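Local coordinates for thiamine-monophosphate kinase (Stenotrophomonas maltophilia, PDB 6XEP), which probably phosphorylates thiamine monophosphate with ATP, in a magnesium-dependent reaction, to give thiamine diphosphate, the active form of vitamin B1, at residues I162-T167 with S249-H254; G166-A171 with G273-L278. All blocks are in the same frame, centred on the assembly; numbering follows the deposited sequence.

Both contacts start from the same piece of chain, the end of strand 161-165 and the turn that carries it into helix 170-179, and they share G166 and T167. Interaction 1 is the more peripheral, partly buried and held by van der Waals contact between a proline, a valine and a threonine methyl. Interaction 2 is buried and polar: the carboxylates of D275, in the loop, and E277, at the start of strand 277-282, take up backbone N-H groups of the turn, the second only weakly. Strands 161-165 and 277-282 are neighbours in one sheet, and two hydroxyl-carboxylate pairs join the contacts, S253 with D170 and S165 with E277. Interaction 2 also holds D274, a predicted substrate-binding residue.

Interaction 1 (I162-T167 with S249-H254); sequences IWVSGT and SLPISH
P251 lies against V164, G166 and T167 in a small, mostly apolar packing contact, where the end of strand 161-165 meets the loop that runs from strand 242-245 to helix 254-259. P251 and T167 carry most of it, and the proline ring is what meets V164 and G166. Its CG and CD atoms touch one branch of V164, with CG1 of V164 3.7 Å from CG of P251. That branch stands between the backbone N and the carbonyl carbon (chi1 68°), and the two side chains cross obliquely. Branching at CB lets V164 serve two neighbours from a buried strand position, CG1 on the proline ring and CG2 against the carbonyl O of L278 in strand 277-282.

Where the strand ends, G166 adopts a positive phi of 62°, a conformation glycine takes readily, and its carbonyl O reaches CB of P251 at 3.3 Å. T167 follows, and here backbone meets backbone: CA of T167 approaches the carbonyl O of P251 at 3.5 Å, a CA-H...O contact with an angle of 126° at the hydrogen.

T167 divides its two branches by chemistry. CG2, anti to the carbonyl carbon, rests alongside CB of S253 at 4.0 Å, while OG1 turns to another partner, D170. The hydroxyl of S253 bonds to both D170 and the backbone N of L256, so the serine acts as N-cap of helix 254-259, a place suited to a short side chain with a hydroxyl. Beyond the two segments, P251 also touches T302 of strand 301-308, and L250 turns to helix 262-271. The arrangement belongs to the C-terminal domain of the PurM/AIR synthase-related fold, in which helices pack on a mixed sheet; here it joins a strand end to the N-capped start of a helix.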
loop_
_atom_site.group_PDB
_atom_site.type_symbol
_atom_site.label_atom_id
_atom_site.label_comp_id
_atom_site.label_asym_id
_atom_site.label_seq_id
_atom_site.Cartn_x
_atom_site.Cartn_y
_atom_site.Cartn_z
ATOM N N ILE A 162 -32.021 7.792 -9.026
ATOM C CA ILE A 162 -30.736 8.020 -8.375
ATOM C C ILE A 162 -30.987 8.103 -6.875
ATOM O O ILE A 162 -31.929 8.783 -6.439
ATOM C CB ILE A 162 -30.072 9.309 -8.892
ATOM C CG1 ILE A 162 -29.904 9.259 -10.419
ATOM C CG2 ILE A 162 -28.691 9.518 -8.251
ATOM C CD1 ILE A 162 -29.301 10.549 -10.978
ATOM N N TRP A 163 -30.137 7.432 -6.091
ATOM C CA TRP A 163 -30.248 7.362 -4.635
ATOM C C TRP A 163 -28.921 7.735 -4.001
ATOM O O TRP A 163 -27.866 7.555 -4.601
ATOM C CB TRP A 163 -30.602 5.951 -4.141
ATOM C CG TRP A 163 -31.953 5.440 -4.577
ATOM C CD1 TRP A 163 -32.275 4.888 -5.787
ATOM C CD2 TRP A 163 -33.153 5.428 -3.798
ATOM N NE1 TRP A 163 -33.599 4.541 -5.808
ATOM C CE2 TRP A 163 -34.162 4.850 -4.595
ATOM C CE3 TRP A 163 -33.470 5.845 -2.498
ATOM C CZ2 TRP A 163 -35.478 4.681 -4.140
ATOM C CZ3 TRP A 163 -34.770 5.677 -2.043
ATOM C CH2 TRP A 163 -35.767 5.104 -2.870
ATOM N N VAL A 164 -28.969 8.201 -2.752
ATOM C CA VAL A 164 -27.741 8.422 -1.999
ATOM C C VAL A 164 -27.974 8.066 -0.532
ATOM O O VAL A 164 -29.067 8.252 0.008
ATOM C CB VAL A 164 -27.221 9.877 -2.157
ATOM C CG1 VAL A 164 -28.151 10.883 -1.488
ATOM C CG2 VAL A 164 -25.782 9.993 -1.630
ATOM N N SER A 165 -26.940 7.527 0.104
ATOM C CA SER A 165 -27.036 7.116 1.500
ATOM C C SER A 165 -26.701 8.280 2.428
ATOM O O SER A 165 -26.052 9.248 2.034
ATOM C CB SER A 165 -26.089 5.945 1.784
ATOM O OG SER A 165 -24.711 6.316 1.572
ATOM N N GLY A 166 -27.167 8.173 3.678
ATOM C CA GLY A 166 -26.755 9.105 4.719
ATOM C C GLY A 166 -27.151 10.543 4.432
ATOM O O GLY A 166 -28.295 10.856 4.062
ATOM N N THR A 167 -26.197 11.442 4.654
ATOM C CA THR A 167 -26.380 12.871 4.441
ATOM C C THR A 167 -25.190 13.379 3.647
ATOM O O THR A 167 -24.122 12.770 3.651
ATOM C CB THR A 167 -26.487 13.659 5.764
ATOM O OG1 THR A 167 -25.325 13.399 6.570
ATOM C CG2 THR A 167 -27.750 13.249 6.535
ATOM N N SER A 249 -34.116 17.839 -2.988
ATOM C CA SER A 249 -34.285 16.503 -2.422
ATOM C C SER A 249 -33.055 15.990 -1.696
ATOM O O SER A 249 -33.113 14.912 -1.086
ATOM C CB SER A 249 -34.620 15.494 -3.517
ATOM O OG SER A 249 -35.834 15.860 -4.163
ATOM N N LEU A 250 -31.945 16.694 -1.782
ATOM C CA LEU A 250 -30.714 16.180 -1.209
ATOM C C LEU A 250 -30.870 16.011 0.305
ATOM O O LEU A 250 -31.492 16.855 0.961
ATOM C CB LEU A 250 -29.564 17.138 -1.514
ATOM C CG LEU A 250 -29.170 17.305 -2.983
ATOM C CD1 LEU A 250 -28.020 18.299 -3.090
ATOM C CD2 LEU A 250 -28.795 15.963 -3.588
ATOM N N PRO A 251 -30.328 14.924 0.895
ATOM C CA PRO A 251 -30.403 14.735 2.349
ATOM C C PRO A 251 -29.403 15.632 3.066
ATOM O O PRO A 251 -28.192 15.431 2.987
ATOM C CB PRO A 251 -30.058 13.244 2.521
ATOM C CG PRO A 251 -29.166 12.951 1.366
ATOM C CD PRO A 251 -29.767 13.740 0.225
ATOM N N ILE A 252 -29.921 16.614 3.789
ATOM C CA ILE A 252 -29.084 17.580 4.485
ATOM C C ILE A 252 -29.336 17.416 5.977
ATOM O O ILE A 252 -30.493 17.435 6.428
ATOM C CB ILE A 252 -29.357 19.012 3.981
ATOM C CG1 ILE A 252 -28.826 19.133 2.547
ATOM C CG2 ILE A 252 -28.688 20.049 4.873
ATOM C CD1 ILE A 252 -29.198 20.390 1.819
ATOM N N SER A 253 -28.258 17.232 6.737
ATOM C CA SER A 253 -28.403 16.938 8.153
ATOM C C SER A 253 -28.951 18.140 8.912
ATOM O O SER A 253 -28.891 19.288 8.454
ATOM C CB SER A 253 -27.066 16.513 8.757
ATOM O OG SER A 253 -26.189 17.617 8.865
ATOM N N HIS A 254 -29.511 17.851 10.089
ATOM C CA HIS A 254 -29.959 18.909 10.987
ATOM C C HIS A 254 -28.844 19.916 11.231
ATOM O O HIS A 254 -29.041 21.130 11.096
ATOM C CB HIS A 254 -30.420 18.290 12.306
ATOM C CG HIS A 254 -30.911 19.287 13.303
ATOM N ND1 HIS A 254 -32.205 19.765 13.296
ATOM C CD2 HIS A 254 -30.291 19.886 14.348
ATOM C CE1 HIS A 254 -32.359 20.619 14.294
ATOM N NE2 HIS A 254 -31.211 20.713 14.944
#

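Interaction 2 (G166-A171 with G273-L278); sequences GTLGDA and GDDYEL
A single carboxylate oxygen, OD1 of D275, reaches the start of helix 170-179 twice, directly through the N-H of G169 and through a water to A171. In this PurM-like C-terminal domain D275 belongs to the turn that enters strand 277-282, where Y276 and E277 form a G1 beta bulge opposite V224. The direct bond, from N of G169 to OD1 of D275, is short at 2.7 Å and nearly straight (168°), arriving on the syn side but somewhat out of the carboxylate plane. The bridging water donates to OD1 and accepts from N of A171, so two links hold OD1 to the helix start.

At G169 (phi 100°) a CB would press on the carbonyl O of L168, which suits glycine. CD2 of L168 lies 3.6 Å from OD2 of D275, their side chains crossing at about a right angle. A171 is small enough to let its methyl sit close to the carbonyls of G273 and D274; D274 pairs with K74.

E277 bends at chi2 (-71°). G166 has no side chain, so OE2 of E277 can come to 3.4 Å of CA of G166, where any CB would collide. Arginines R200 and R207 hold OE2 and S165 holds OE1, while N of T167 gives OE2 a weak bond. D170 is gripped by S253 at OD1 and R200 at OD2, and OG1 of T167 donates to OD2 of D170 at 2.7 Å, from above the carboxylate plane.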
loop_
_atom_site.group_PDB
_atom_site.type_symbol
_atom_site.label_atom_id
_atom_site.label_comp_id
_atom_site.label_asym_id
_atom_site.label_seq_id
_atom_site.Cartn_x
_atom_site.Cartn_y
_atom_site.Cartn_z
ATOM N N GLY A 166 -27.167 8.173 3.678
ATOM C CA GLY A 166 -26.755 9.105 4.719
ATOM C C GLY A 166 -27.151 10.543 4.432
ATOM O O GLY A 166 -28.295 10.856 4.062
ATOM N N THR A 167 -26.197 11.442 4.654
ATOM C CA THR A 167 -26.380 12.871 4.441
ATOM C C THR A 167 -25.190 13.379 3.647
ATOM O O THR A 167 -24.122 12.770 3.651
ATOM C CB THR A 167 -26.487 13.659 5.764
ATOM O OG1 THR A 167 -25.325 13.399 6.570
ATOM C CG2 THR A 167 -27.750 13.249 6.535
ATOM N N LEU A 168 -25.378 14.508 2.966
ATOM C CA LEU A 168 -24.338 15.060 2.115
ATOM C C LEU A 168 -23.926 16.434 2.609
ATOM O O LEU A 168 -24.787 17.275 2.906
ATOM C CB LEU A 168 -24.822 15.177 0.658
ATOM C CG LEU A 168 -25.057 13.847 -0.059
ATOM C CD1 LEU A 168 -25.614 14.125 -1.471
ATOM C CD2 LEU A 168 -23.771 13.046 -0.142
ATOM N N GLY A 169 -22.609 16.668 2.655
ATOM C CA GLY A 169 -22.076 17.996 2.895
ATOM C C GLY A 169 -21.614 18.268 4.312
ATOM O O GLY A 169 -21.068 19.348 4.570
ATOM N N ASP A 170 -21.821 17.326 5.232
ATOM C CA ASP A 170 -21.455 17.560 6.628
ATOM C C ASP A 170 -19.960 17.824 6.779
ATOM O O ASP A 170 -19.540 18.761 7.476
ATOM C CB ASP A 170 -21.832 16.353 7.463
ATOM C CG ASP A 170 -23.324 16.186 7.625
ATOM O OD1 ASP A 170 -24.085 17.176 7.489
ATOM O OD2 ASP A 170 -23.724 15.049 7.931
ATOM N N ALA A 171 -19.136 16.961 6.188
ATOM C CA ALA A 171 -17.695 17.146 6.313
ATOM C C ALA A 171 -17.269 18.496 5.749
ATOM O O ALA A 171 -16.479 19.217 6.368
ATOM C CB ALA A 171 -16.962 15.991 5.615
ATOM N N GLY A 273 -16.332 17.959 -0.197
ATOM C CA GLY A 273 -15.474 16.794 -0.152
ATOM C C GLY A 273 -15.772 15.885 1.031
ATOM O O GLY A 273 -16.373 16.293 2.030
ATOM N N ASP A 274 -15.376 14.613 0.883
ATOM C CA ASP A 274 -15.194 13.672 2.000
ATOM C C ASP A 274 -16.493 13.208 2.651
ATOM O O ASP A 274 -16.510 12.899 3.845
ATOM C CB ASP A 274 -14.278 14.266 3.067
ATOM C CG ASP A 274 -12.835 14.314 2.620
ATOM O OD1 ASP A 274 -12.561 14.083 1.422
ATOM O OD2 ASP A 274 -11.975 14.584 3.478
ATOM N N ASP A 275 -17.594 13.103 1.903
ATOM C CA ASP A 275 -18.798 12.536 2.523
ATOM C C ASP A 275 -18.613 11.058 2.837
ATOM O O ASP A 275 -19.021 10.585 3.910
ATOM C CB ASP A 275 -20.000 12.695 1.608
ATOM C CG ASP A 275 -20.390 14.139 1.389
ATOM O OD1 ASP A 275 -20.663 14.848 2.386
ATOM O OD2 ASP A 275 -20.464 14.543 0.211
ATOM N N TYR A 276 -17.990 10.326 1.911
ATOM C CA TYR A 276 -17.859 8.869 1.966
ATOM C C TYR A 276 -19.229 8.211 2.148
ATOM O O TYR A 276 -19.408 7.265 2.914
ATOM C CB TYR A 276 -16.823 8.450 3.036
ATOM C CG TYR A 276 -15.474 9.000 2.613
ATOM C CD1 TYR A 276 -14.835 8.477 1.502
ATOM C CD2 TYR A 276 -14.887 10.095 3.260
ATOM C CE1 TYR A 276 -13.610 8.983 1.060
ATOM C CE2 TYR A 276 -13.657 10.611 2.824
ATOM C CZ TYR A 276 -13.031 10.049 1.722
ATOM O OH TYR A 276 -11.828 10.535 1.242
ATOM N N GLU A 277 -20.203 8.712 1.390
ATOM C CA GLU A 277 -21.505 8.089 1.214
ATOM C C GLU A 277 -21.501 7.316 -0.097
ATOM O O GLU A 277 -20.556 7.403 -0.872
ATOM C CB GLU A 277 -22.611 9.154 1.233
ATOM C CG GLU A 277 -22.701 9.873 2.578
ATOM C CD GLU A 277 -23.268 8.993 3.710
ATOM O OE1 GLU A 277 -23.574 7.790 3.495
ATOM O OE2 GLU A 277 -23.429 9.517 4.837
ATOM N N LEU A 278 -22.549 6.525 -0.334
ATOM C CA LEU A 278 -22.679 5.781 -1.586
ATOM C C LEU A 278 -23.815 6.373 -2.406
ATOM O O LEU A 278 -24.912 6.573 -1.883
ATOM C CB LEU A 278 -22.965 4.297 -1.334
ATOM C CG LEU A 278 -21.837 3.423 -0.807
ATOM C CD1 LEU A 278 -22.285 1.945 -0.820
ATOM C CD2 LEU A 278 -20.595 3.610 -1.660
HETATM O O HOH W 1 -20.327 14.518 5.122
#